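Local coordinates for microcompartments protein (PDB 3NWG), which probably forms part of the protein shell of a bacterial microcompartment, each chain carrying two BMC domains and assembling with its copies, at the interface of chains A and B. Sequence-based numbering; all coordinates share one arbitrary frame. Chains: chain A/B, Microcompartments protein.

The interface of chains A and B. Residues chain A 12-15; chain B 101, 165-167.
A:Ser12, extended in its loop, turns the chain of A into helix 13-26, so that the first backbone N-H groups of the helix face B:Glu101 on the neighbouring copy. The carboxylate of B:Glu101 lies across this helix N-terminus. B:Glu101 OE2 accepts a hydrogen bond from the amide N of A:Ile13 at 3.3 Å, met from above the carboxylate plane, 37° out of it. The other oxygen, B:Glu101 OE1, takes a weak bond from the amide N of A:Ala14, also at 3.3 Å. With CG anti to the backbone N (chi1 180°) and the chain straight beyond it, B:Glu101 extends from strand 96-102 to the helix end, whose dipole may help stabilise a negative charge there. The side chain of A:Ile13 crosses B:Glu101 at about a right angle and brings its CD1 methyl within 3.5 Å of B:Glu101 OE2. A:Ser12 CB packs on the carboxylate carbon CD of B:Glu101 at 4.0 Å. Were B:Glu101 cut back to alanine, the amides of A:Ile13 and A:Ala14 would probably lose their carboxylate partner and a gap would open beside A:Ser12. A second acid, B:Asp166, meets A:Arg15 in a salt bridge, OD2 to the guanidinium NE at 3.4 Å, a weak hydrogen bond. The carboxylate stands at the guanidinium edge with the two planes 80° apart. On its own chain, B:Asp166 OD1 uses its anti lone pair to accept a hydrogen bond from the amide N of B:Lys167 at 2.9 Å, which probably helps hold the carboxylate's rotation. The site thus pairs the start of helix 13-26, in the first BMC repeat of A, with strands 96-102 and 164-170 in the second repeat of B, a contact that may belong to a shell building block.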
loop_
_atom_site.group_PDB
_atom_site.type_symbol
_atom_site.label_atom_id
_atom_site.label_comp_id
_atom_site.label_asym_id
_atom_site.label_seq_id
_atom_site.Cartn_x
_atom_site.Cartn_y
_atom_site.Cartn_z
ATOM N N SER A 12 -12.539 3.415 24.133
ATOM C CA SER A 12 -11.338 2.584 24.027
ATOM C C SER A 12 -11.353 1.705 22.810
ATOM O O SER A 12 -12.396 1.160 22.440
ATOM C CB SER A 12 -11.249 1.606 25.189
ATOM O OG SER A 12 -11.129 2.288 26.390
ATOM N N ILE A 13 -10.179 1.489 22.236
ATOM C CA ILE A 13 -10.005 0.367 21.324
ATOM C C ILE A 13 -10.421 -0.949 22.025
ATOM O O ILE A 13 -11.294 -1.676 21.530
ATOM C CB ILE A 13 -8.563 0.302 20.774
ATOM C CG1 ILE A 13 -8.331 1.449 19.770
ATOM C CG2 ILE A 13 -8.315 -1.038 20.089
ATOM C CD1 ILE A 13 -7.831 2.771 20.370
ATOM N N ALA A 14 -9.827 -1.217 23.191
ATOM C CA ALA A 14 -10.084 -2.465 23.922
ATOM C C ALA A 14 -11.586 -2.732 24.072
ATOM O O ALA A 14 -12.095 -3.754 23.589
ATOM C CB ALA A 14 -9.386 -2.460 25.270
ATOM N N ARG A 15 -12.285 -1.787 24.695
ATOM C CA ARG A 15 -13.741 -1.837 24.862
ATOM C C ARG A 15 -14.511 -1.858 23.556
ATOM O O ARG A 15 -15.545 -2.515 23.464
ATOM C CB ARG A 15 -14.222 -0.649 25.696
ATOM C CG ARG A 15 -13.764 -0.687 27.142
ATOM C CD ARG A 15 -14.424 -1.817 27.923
ATOM N NE ARG A 15 -14.828 -1.330 29.245
ATOM C CZ ARG A 15 -16.090 -1.245 29.658
ATOM N NH1 ARG A 15 -16.368 -0.774 30.856
ATOM N NH2 ARG A 15 -17.074 -1.646 28.877
ATOM N N GLU B 101 -4.595 -1.486 27.068
ATOM C CA GLU B 101 -4.473 -0.210 26.391
ATOM C C GLU B 101 -4.114 0.858 27.423
ATOM O O GLU B 101 -4.826 1.028 28.411
ATOM C CB GLU B 101 -5.781 0.098 25.664
ATOM C CG GLU B 101 -5.872 1.407 24.888
ATOM C CD GLU B 101 -7.340 1.771 24.564
ATOM O OE1 GLU B 101 -8.256 1.075 25.060
ATOM O OE2 GLU B 101 -7.601 2.742 23.827
ATOM N N VAL B 165 -5.752 2.898 30.273
ATOM C CA VAL B 165 -6.994 3.278 29.599
ATOM C C VAL B 165 -8.047 2.209 29.895
ATOM O O VAL B 165 -9.105 2.505 30.438
ATOM C CB VAL B 165 -6.815 3.475 28.058
ATOM C CG1 VAL B 165 -8.167 3.808 27.374
ATOM C CG2 VAL B 165 -5.730 4.541 27.745
ATOM N N ASP B 166 -7.734 0.964 29.548
ATOM C CA ASP B 166 -8.633 -0.125 29.822
ATOM C C ASP B 166 -8.076 -1.452 29.306
ATOM O O ASP B 166 -7.029 -1.485 28.654
ATOM C CB ASP B 166 -10.028 0.166 29.232
ATOM C CG ASP B 166 -11.168 -0.234 30.179
ATOM O OD1 ASP B 166 -11.063 -1.276 30.864
ATOM O OD2 ASP B 166 -12.175 0.498 30.239
ATOM N N LYS B 167 -8.781 -2.537 29.631
ATOM C CA LYS B 167 -8.450 -3.888 29.182
ATOM C C LYS B 167 -9.707 -4.733 29.015
ATOM O O LYS B 167 -10.754 -4.423 29.577
ATOM C CB LYS B 167 -7.497 -4.603 30.148
ATOM C CG LYS B 167 -7.565 -4.176 31.612
ATOM C CD LYS B 167 -8.800 -4.583 32.359
ATOM C CE LYS B 167 -8.937 -3.678 33.578
ATOM N NZ LYS B 167 -10.245 -3.861 34.243
#